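Local coordinates for probable phospholipase A2 homolog 2 (Oryza sativa, PDB 2WG9), which probably catalyses the calcium-dependent hydrolysis of the 2-acyl ester of membrane phospholipids, releasing a free fatty acid and a lysophospholipid, at residues C23-G37 with F95-I109. Sequence-based numbering, arbitrary orientation.
Sequences CESQFCTIAPLLRYG and FPGNKCNVGQTASVI. With OCA (octanoic acid (caprylic acid)), chain D.
The Cys28–Cys100 disulfide ties the connection of the two-stranded antiparallel hairpin of this secreted phospholipase A2, just past strand 24-26, to the loop that leads into helix 102-125, and side chains from both segments pack around it. Cys28 SG and Cys100 SG lie 2.0 Å apart with chi3 -82°, a compact link suited to a small extracellular protein. Beside it Ser25 sets its OG to accept Lys99 N at 2.9 Å, nearly straight at 168°; a short hydroxyl fits where the backbones run close, and a water joins that OG to Gly97 O and Cys23 O. Asn98 OD1 takes Cys100 N in an Asx turn, the donor N lying well above the amide's carbonyl plane.

Tyr36 stands at the centre, its CG anti to the backbone N (chi1 178°), which carries the ring in among Phe95, Asn98, Cys100 and Thr105. Phe95 turns an edge to one face of it, T-shaped, centroids 5.6 Å apart, while Cys100 CB meets the tyrosine edge. The Tyr36 hydroxyl hydrogen-bonds to Asp54 OD2 and takes a weak bond from Asn98 ND2, which also bonds to Thr94 OG1. With an alanine in place of Tyr36, the Phe95 edge would probably lose the face it rests against and Asp54 a hydroxyl partner.

Farther along, Thr105 OG1 donates back to the carbonyl O of Asn101, the N-cap residue, and its methyl CG2 wedges between Tyr36 CD1, 3.6 Å away, and Leu34 CD1. Val108 CG1 packs on Ala31 CB, and Ala31 and Ile109 help line the octanoate pocket. At the far end of the hairpin, Cys23, disulfide-bonded to Cys53, lays its CB over a Phe95 face, 3.6 Å from CD2, with Asn98 CB over the opposite face.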
ATOM      1  N   CYS A  23     -11.039   6.530  -5.894  1.00 15.50           N
ATOM      2  CA  CYS A  23     -10.658   6.472  -4.488  1.00 15.26           C
ATOM      3  C   CYS A  23     -11.625   5.564  -3.733  1.00 15.47           C
ATOM      4  O   CYS A  23     -12.745   5.967  -3.418  1.00 15.49           O
ATOM      5  CB  CYS A  23     -10.648   7.873  -3.873  1.00 14.79           C
ATOM      6  SG  CYS A  23      -9.489   9.006  -4.693  1.00 14.93           S
ATOM      7  N   GLU A  24     -11.174   4.345  -3.446  1.00 15.53           N
ATOM      8  CA  GLU A  24     -11.988   3.345  -2.759  1.00 16.00           C
ATOM      9  C   GLU A  24     -11.868   3.407  -1.231  1.00 15.77           C
ATOM     10  O   GLU A  24     -10.928   3.994  -0.684  1.00 15.50           O
ATOM     11  CB  GLU A  24     -11.645   1.936  -3.270  1.00 16.15           C
ATOM     12  CG  GLU A  24     -12.015   1.688  -4.741  1.00 18.35           C
ATOM     13  CD  GLU A  24     -13.497   1.877  -5.021  1.00 21.39           C
ATOM     14  OE1 GLU A  24     -14.322   1.467  -4.184  1.00 23.97           O
ATOM     15  OE2 GLU A  24     -13.845   2.439  -6.075  1.00 23.76           O
ATOM     16  N   SER A  25     -12.847   2.826  -0.544  1.00 15.66           N
ATOM     17  CA  SER A  25     -12.766   2.665   0.905  1.00 16.09           C
ATOM     18  C   SER A  25     -13.620   1.474   1.326  1.00 16.53           C
ATOM     19  O   SER A  25     -14.702   1.634   1.905  1.00 16.49           O
ATOM     20  CB  SER A  25     -13.144   3.959   1.643  1.00 15.84           C
ATOM     21  OG  SER A  25     -14.345   4.523   1.146  1.00 16.10           O
ATOM     22  N   GLN A  26     -13.106   0.287   1.005  1.00 17.08           N
ATOM     23  CA  GLN A  26     -13.810  -0.985   1.166  1.00 17.80           C
ATOM     24  C   GLN A  26     -13.011  -1.924   2.063  1.00 17.54           C
ATOM     25  O   GLN A  26     -11.783  -1.940   2.014  1.00 17.02           O
ATOM     26  CB  GLN A  26     -14.014  -1.655  -0.198  1.00 18.42           C
ATOM     27  CG  GLN A  26     -14.849  -0.848  -1.199  1.00 20.86           C
ATOM     28  CD  GLN A  26     -16.318  -0.769  -0.806  1.00 24.68           C
ATOM     29  OE1 GLN A  26     -16.897  -1.739  -0.296  1.00 27.77           O
ATOM     30  NE2 GLN A  26     -16.932   0.388  -1.041  1.00 25.95           N
ATOM     31  N   PHE A  27     -13.723  -2.707   2.876  1.00 17.47           N
ATOM     32  CA  PHE A  27     -13.108  -3.658   3.795  1.00 17.43           C
ATOM     33  C   PHE A  27     -11.955  -3.018   4.577  1.00 17.59           C
ATOM     34  O   PHE A  27     -10.865  -3.576   4.676  1.00 17.22           O
ATOM     35  CB  PHE A  27     -12.664  -4.919   3.042  1.00 17.37           C
ATOM     36  CG  PHE A  27     -13.795  -5.645   2.357  1.00 17.83           C
ATOM     37  CD1 PHE A  27     -13.989  -5.518   0.982  1.00 18.14           C
ATOM     38  CD2 PHE A  27     -14.670  -6.445   3.086  1.00 18.54           C
ATOM     39  CE1 PHE A  27     -15.035  -6.184   0.346  1.00 19.19           C
ATOM     40  CE2 PHE A  27     -15.727  -7.110   2.460  1.00 17.82           C
ATOM     41  CZ  PHE A  27     -15.912  -6.982   1.095  1.00 18.77           C
ATOM     42  N   CYS A  28     -12.238  -1.840   5.133  1.00 18.01           N
ATOM     43  CA  CYS A  28     -11.257  -0.979   5.798  1.00 18.86           C
ATOM     44  C   CYS A  28     -10.347  -1.689   6.799  1.00 19.23           C
ATOM     45  O   CYS A  28      -9.193  -1.295   6.975  1.00 19.39           O
ATOM     46  CB  CYS A  28     -11.978   0.179   6.491  1.00 18.76           C
ATOM     47  SG  CYS A  28     -12.995   1.173   5.362  1.00 19.93           S
ATOM     48  N   THR A  29     -10.865  -2.731   7.449  1.00 19.66           N
ATOM     49  CA  THR A  29     -10.128  -3.425   8.504  1.00 20.09           C
ATOM     50  C   THR A  29      -9.847  -4.901   8.199  1.00 20.00           C
ATOM     51  O   THR A  29      -9.295  -5.612   9.044  1.00 20.45           O
ATOM     52  CB  THR A  29     -10.868  -3.337   9.862  1.00 20.24           C
ATOM     53  OG1 THR A  29     -12.149  -3.968   9.752  1.00 21.14           O
ATOM     54  CG2 THR A  29     -11.051  -1.900  10.280  1.00 20.92           C
ATOM     55  N   ILE A  30     -10.228  -5.360   7.008  1.00 19.78           N
ATOM     56  CA  ILE A  30      -9.966  -6.743   6.585  1.00 19.34           C
ATOM     57  C   ILE A  30      -8.801  -6.780   5.594  1.00 18.98           C
ATOM     58  O   ILE A  30      -8.966  -6.482   4.408  1.00 18.30           O
ATOM     59  CB  ILE A  30     -11.231  -7.421   5.991  1.00 19.77           C
ATOM     60  CG1 ILE A  30     -12.356  -7.455   7.036  1.00 20.47           C
ATOM     61  CG2 ILE A  30     -10.904  -8.830   5.479  1.00 19.48           C
ATOM     62  CD1 ILE A  30     -13.751  -7.715   6.468  1.00 22.72           C
ATOM     63  N   ALA A  31      -7.629  -7.154   6.106  1.00 18.52           N
ATOM     64  CA  ALA A  31      -6.356  -7.054   5.383  1.00 18.39           C
ATOM     65  C   ALA A  31      -6.342  -7.665   3.971  1.00 18.06           C
ATOM     66  O   ALA A  31      -5.907  -6.995   3.027  1.00 18.40           O
ATOM     67  CB  ALA A  31      -5.201  -7.614   6.240  1.00 18.53           C
ATOM     68  N   PRO A  32      -6.818  -8.923   3.811  1.00 17.61           N
ATOM     69  CA  PRO A  32      -6.783  -9.514   2.463  1.00 17.11           C
ATOM     70  C   PRO A  32      -7.729  -8.863   1.448  1.00 16.27           C
ATOM     71  O   PRO A  32      -7.528  -9.027   0.249  1.00 16.62           O
ATOM     72  CB  PRO A  32      -7.195 -10.978   2.699  1.00 17.37           C
ATOM     73  CG  PRO A  32      -7.077 -11.199   4.180  1.00 17.65           C
ATOM     74  CD  PRO A  32      -7.375  -9.871   4.797  1.00 17.61           C
ATOM     75  N   LEU A  33      -8.744  -8.136   1.920  1.00 15.28           N
ATOM     76  CA  LEU A  33      -9.757  -7.548   1.042  1.00 14.22           C
ATOM     77  C   LEU A  33      -9.724  -6.011   0.986  1.00 13.87           C
ATOM     78  O   LEU A  33     -10.414  -5.398   0.167  1.00 13.31           O
ATOM     79  CB  LEU A  33     -11.163  -8.021   1.453  1.00 14.15           C
ATOM     80  CG  LEU A  33     -11.501  -9.510   1.335  1.00 13.76           C
ATOM     81  CD1 LEU A  33     -12.939  -9.750   1.760  1.00 13.83           C
ATOM     82  CD2 LEU A  33     -11.250 -10.057  -0.080  1.00 12.91           C
ATOM     83  N   LEU A  34      -8.925  -5.407   1.859  1.00 13.77           N
ATOM     84  CA  LEU A  34      -8.799  -3.952   1.950  0.50 13.87           C
ATOM     85  C   LEU A  34      -8.585  -3.316   0.571  1.00 13.72           C
ATOM     86  O   LEU A  34      -7.729  -3.766  -0.195  1.00 13.90           O
ATOM     87  CB  LEU A  34      -7.632  -3.606   2.887  0.50 14.00           C
ATOM     88  CG  LEU A  34      -7.471  -2.207   3.491  0.50 14.41           C
ATOM     89  CD1 LEU A  34      -6.788  -2.313   4.848  0.50 14.66           C
ATOM     90  CD2 LEU A  34      -6.690  -1.279   2.576  0.50 13.91           C
ATOM     91  N   ARG A  35      -9.372  -2.284   0.267  1.00 13.27           N
ATOM     92  CA  ARG A  35      -9.133  -1.426  -0.892  1.00 13.08           C
ATOM     93  C   ARG A  35      -9.368   0.018  -0.480  1.00 12.63           C
ATOM     94  O   ARG A  35     -10.490   0.407  -0.156  1.00 12.64           O
ATOM     95  CB  ARG A  35     -10.014  -1.803  -2.086  1.00 13.02           C
ATOM     96  CG  ARG A  35      -9.597  -3.094  -2.735  1.00 13.15           C
ATOM     97  CD  ARG A  35     -10.378  -3.372  -3.981  1.00 13.37           C
ATOM     98  NE  ARG A  35      -9.882  -4.577  -4.632  1.00 14.18           N
ATOM     99  CZ  ARG A  35     -10.501  -5.201  -5.630  1.00 13.98           C
ATOM    100  NH1 ARG A  35     -11.652  -4.736  -6.105  1.00 12.49           N
ATOM    101  NH2 ARG A  35      -9.963  -6.296  -6.150  1.00 12.89           N
ATOM    102  N   TYR A  36      -8.293   0.802  -0.496  1.00 12.26           N
ATOM    103  CA  TYR A  36      -8.293   2.159   0.034  1.00 11.88           C
ATOM    104  C   TYR A  36      -7.558   3.053  -0.956  1.00 11.97           C
ATOM    105  O   TYR A  36      -6.434   2.737  -1.372  1.00 11.35           O
ATOM    106  CB  TYR A  36      -7.593   2.153   1.402  1.00 11.97           C
ATOM    107  CG  TYR A  36      -7.438   3.479   2.095  1.00 11.52           C
ATOM    108  CD1 TYR A  36      -8.196   3.788   3.233  1.00 12.27           C
ATOM    109  CD2 TYR A  36      -6.500   4.417   1.649  1.00 11.12           C
ATOM    110  CE1 TYR A  36      -8.038   5.006   3.890  1.00 11.41           C
ATOM    111  CE2 TYR A  36      -6.341   5.633   2.293  1.00 11.10           C
ATOM    112  CZ  TYR A  36      -7.106   5.923   3.411  1.00 11.81           C
ATOM    113  OH  TYR A  36      -6.935   7.134   4.044  1.00 12.37           O
ATOM    114  N   GLY A  37      -8.196   4.168  -1.320  1.00 11.53           N
ATOM    115  CA  GLY A  37      -7.655   5.070  -2.335  1.00 11.47           C
ATOM    116  C   GLY A  37      -7.584   4.339  -3.663  1.00 11.36           C
ATOM    117  O   GLY A  37      -8.429   3.480  -3.943  1.00 11.40           O
ATOM    118  N   PHE A  95      -9.512  12.000   1.350  1.00 19.56           N
ATOM    119  CA  PHE A  95     -10.418  12.264   0.246  1.00 19.08           C
ATOM    120  C   PHE A  95     -11.875  12.275   0.716  1.00 19.56           C
ATOM    121  O   PHE A  95     -12.229  11.582   1.683  1.00 19.35           O
ATOM    122  CB  PHE A  95     -10.204  11.255  -0.889  1.00 18.48           C
ATOM    123  CG  PHE A  95     -10.233   9.814  -0.448  1.00 17.17           C
ATOM    124  CD1 PHE A  95      -9.095   9.210   0.099  1.00 15.79           C
ATOM    125  CD2 PHE A  95     -11.392   9.056  -0.591  1.00 16.24           C
ATOM    126  CE1 PHE A  95      -9.116   7.887   0.497  1.00 14.59           C
ATOM    127  CE2 PHE A  95     -11.427   7.720  -0.206  1.00 14.29           C
ATOM    128  CZ  PHE A  95     -10.290   7.132   0.347  1.00 14.72           C
ATOM    129  N   PRO A  96     -12.717  13.102   0.067  1.00 19.71           N
ATOM    130  CA  PRO A  96     -14.132  13.087   0.416  1.00 19.71           C
ATOM    131  C   PRO A  96     -14.769  11.753   0.076  1.00 19.79           C
ATOM    132  O   PRO A  96     -14.442  11.145  -0.952  1.00 20.33           O
ATOM    133  CB  PRO A  96     -14.735  14.210  -0.437  1.00 19.64           C
ATOM    134  CG  PRO A  96     -13.722  14.552  -1.453  1.00 19.92           C
ATOM    135  CD  PRO A  96     -12.392  14.112  -0.957  1.00 19.85           C
ATOM    136  N   GLY A  97     -15.666  11.294   0.938  1.00 19.35           N
ATOM    137  CA  GLY A  97     -16.318  10.006   0.728  1.00 19.12           C
ATOM    138  C   GLY A  97     -15.520   8.816   1.232  1.00 18.80           C
ATOM    139  O   GLY A  97     -15.898   7.673   0.986  1.00 18.80           O
ATOM    140  N   ASN A  98     -14.422   9.080   1.935  1.00 18.62           N
ATOM    141  CA  ASN A  98     -13.626   8.021   2.563  1.00 18.76           C
ATOM    142  C   ASN A  98     -14.396   7.396   3.726  1.00 19.23           C
ATOM    143  O   ASN A  98     -14.559   8.013   4.777  1.00 18.89           O
ATOM    144  CB  ASN A  98     -12.284   8.576   3.054  1.00 18.45           C
ATOM    145  CG  ASN A  98     -11.321   7.491   3.505  1.00 17.82           C
ATOM    146  OD1 ASN A  98     -11.623   6.297   3.450  1.00 17.97           O
ATOM    147  ND2 ASN A  98     -10.144   7.908   3.948  1.00 17.23           N
ATOM    148  N   LYS A  99     -14.873   6.170   3.520  1.00 19.93           N
ATOM    149  CA  LYS A  99     -15.631   5.451   4.549  1.00 20.38           C
ATOM    150  C   LYS A  99     -14.714   4.803   5.587  1.00 20.50           C
ATOM    151  O   LYS A  99     -15.181   4.279   6.606  1.00 20.62           O
ATOM    152  CB  LYS A  99     -16.524   4.386   3.900  1.00 20.56           C
ATOM    153  CG  LYS A  99     -17.451   4.904   2.801  1.00 21.01           C
ATOM    154  CD  LYS A  99     -18.665   5.618   3.376  1.00 22.58           C
ATOM    155  CE  LYS A  99     -19.699   5.890   2.296  1.00 22.74           C
ATOM    156  NZ  LYS A  99     -19.215   6.867   1.274  1.00 24.12           N
ATOM    157  N   CYS A 100     -13.411   4.821   5.314  1.00 20.51           N
ATOM    158  CA  CYS A 100     -12.425   4.256   6.221  1.00 20.53           C
ATOM    159  C   CYS A 100     -11.919   5.314   7.190  1.00 20.93           C
ATOM    160  O   CYS A 100     -12.058   6.515   6.951  1.00 21.14           O
ATOM    161  CB  CYS A 100     -11.241   3.659   5.446  1.00 20.12           C
ATOM    162  SG  CYS A 100     -11.624   2.264   4.344  1.00 20.15           S
ATOM    163  N   ASN A 101     -11.342   4.850   8.291  1.00 21.13           N
ATOM    164  CA  ASN A 101     -10.602   5.702   9.204  1.00 21.34           C
ATOM    165  C   ASN A 101      -9.121   5.631   8.851  1.00 20.86           C
ATOM    166  O   ASN A 101      -8.546   4.538   8.803  1.00 21.03           O
ATOM    167  CB  ASN A 101     -10.848   5.235  10.640  1.00 21.95           C
ATOM    168  CG  ASN A 101     -10.172   6.109  11.661  1.00 23.47           C
ATOM    169  OD1 ASN A 101      -8.994   5.923  11.980  1.00 25.29           O
ATOM    170  ND2 ASN A 101     -10.920   7.074  12.193  1.00 25.85           N
ATOM    171  N   VAL A 102      -8.502   6.790   8.605  1.00 20.30           N
ATOM    172  CA  VAL A 102      -7.113   6.841   8.145  1.00 19.72           C
ATOM    173  C   VAL A 102      -6.159   6.087   9.080  1.00 19.53           C
ATOM    174  O   VAL A 102      -5.464   5.165   8.648  1.00 18.77           O
ATOM    175  CB  VAL A 102      -6.615   8.296   7.920  1.00 19.86           C
ATOM    176  CG1 VAL A 102      -5.166   8.300   7.453  1.00 19.93           C
ATOM    177  CG2 VAL A 102      -7.497   9.010   6.910  1.00 19.82           C
ATOM    178  N   GLY A 103      -6.151   6.474  10.356  1.00 19.11           N
ATOM    179  CA  GLY A 103      -5.253   5.881  11.346  1.00 18.73           C
ATOM    180  C   GLY A 103      -5.484   4.395  11.534  1.00 18.18           C
ATOM    181  O   GLY A 103      -4.538   3.625  11.626  1.00 18.10           O
ATOM    182  N   GLN A 104      -6.753   4.005  11.591  1.00 18.35           N
ATOM    183  CA  GLN A 104      -7.138   2.601  11.700  1.00 18.45           C
ATOM    184  C   GLN A 104      -6.646   1.761  10.513  1.00 17.60           C
ATOM    185  O   GLN A 104      -6.028   0.716  10.708  1.00 17.21           O
ATOM    186  CB  GLN A 104      -8.651   2.484  11.836  1.00 18.97           C
ATOM    187  CG  GLN A 104      -9.145   1.088  12.181  1.00 21.72           C
ATOM    188  CD  GLN A 104     -10.663   0.977  12.194  1.00 25.51           C
ATOM    189  OE1 GLN A 104     -11.367   1.660  11.437  1.00 26.90           O
ATOM    190  NE2 GLN A 104     -11.178   0.097  13.049  1.00 27.59           N
ATOM    191  N   THR A 105      -6.926   2.220   9.291  1.00 16.82           N
ATOM    192  CA  THR A 105      -6.512   1.504   8.079  1.00 16.05           C
ATOM    193  C   THR A 105      -4.991   1.417   7.995  1.00 15.42           C
ATOM    194  O   THR A 105      -4.446   0.371   7.642  1.00 15.24           O
ATOM    195  CB  THR A 105      -7.101   2.156   6.796  1.00 16.36           C
ATOM    196  OG1 THR A 105      -8.530   2.047   6.826  1.00 16.86           O
ATOM    197  CG2 THR A 105      -6.586   1.460   5.528  1.00 15.55           C
ATOM    198  N   ALA A 106      -4.306   2.504   8.342  1.00 14.82           N
ATOM    199  CA  ALA A 106      -2.848   2.512   8.324  1.00 14.42           C
ATOM    200  C   ALA A 106      -2.275   1.467   9.284  1.00 14.41           C
ATOM    201  O   ALA A 106      -1.269   0.821   8.972  1.00 13.94           O
ATOM    202  CB  ALA A 106      -2.312   3.892   8.659  1.00 14.69           C
ATOM    203  N   SER A 107      -2.926   1.299  10.440  1.00 14.44           N
ATOM    204  CA  SER A 107      -2.473   0.328  11.432  0.50 14.45           C
ATOM    205  C   SER A 107      -2.647  -1.107  10.930  1.00 14.23           C
ATOM    206  O   SER A 107      -1.805  -1.973  11.198  1.00 13.97           O
ATOM    207  CB  SER A 107      -3.195   0.530  12.765  0.50 14.57           C
ATOM    208  OG  SER A 107      -2.747  -0.420  13.716  0.50 14.84           O
ATOM    209  N   VAL A 108      -3.729  -1.350  10.188  1.00 14.10           N
ATOM    210  CA  VAL A 108      -3.972  -2.666   9.577  1.00 14.26           C
ATOM    211  C   VAL A 108      -2.901  -2.975   8.513  1.00 14.55           C
ATOM    212  O   VAL A 108      -2.327  -4.073   8.484  1.00 14.03           O
ATOM    213  CB  VAL A 108      -5.419  -2.785   9.009  1.00 14.78           C
ATOM    214  CG1 VAL A 108      -5.629  -4.115   8.275  1.00 14.46           C
ATOM    215  CG2 VAL A 108      -6.458  -2.635  10.138  1.00 13.84           C
ATOM    216  N   ILE A 109      -2.610  -1.996   7.658  1.00 14.66           N
ATOM    217  CA  ILE A 109      -1.549  -2.144   6.663  1.00 14.72           C
ATOM    218  C   ILE A 109      -0.211  -2.353   7.368  1.00 15.09           C
ATOM    219  O   ILE A 109       0.553  -3.253   7.007  1.00 14.96           O
ATOM    220  CB  ILE A 109      -1.475  -0.913   5.710  1.00 14.95           C
ATOM    221  CG1 ILE A 109      -2.778  -0.800   4.904  1.00 14.55           C
ATOM    222  CG2 ILE A 109      -0.250  -1.016   4.784  1.00 14.12           C
ATOM    223  CD1 ILE A 109      -3.038   0.584   4.288  1.00 14.59           C
TER
HETATM  224  C1  OCA D 301       0.048  -1.327  -0.913  1.00 20.47           C
HETATM  225  C2  OCA D 301      -0.034  -1.522   0.603  1.00 21.46           C
HETATM  226  C3  OCA D 301       0.594  -2.844   1.037  1.00 22.54           C
HETATM  227  C4  OCA D 301      -0.276  -4.055   0.687  1.00 24.03           C
HETATM  228  C5  OCA D 301      -1.623  -4.052   1.428  1.00 25.04           C
HETATM  229  C6  OCA D 301      -1.511  -4.719   2.797  1.00 25.49           C
HETATM  230  C7  OCA D 301      -2.836  -5.368   3.202  1.00 25.35           C
HETATM  231  C8  OCA D 301      -3.492  -4.590   4.348  1.00 25.15           C
HETATM  232  O1  OCA D 301      -0.928  -1.700  -1.593  1.00 18.10           O
HETATM  233  O2  OCA D 301       1.086  -0.797  -1.356  1.00 21.80           O
HETATM  234  O   HOH W   1     -14.520   6.053  -1.276  1.00 18.26           O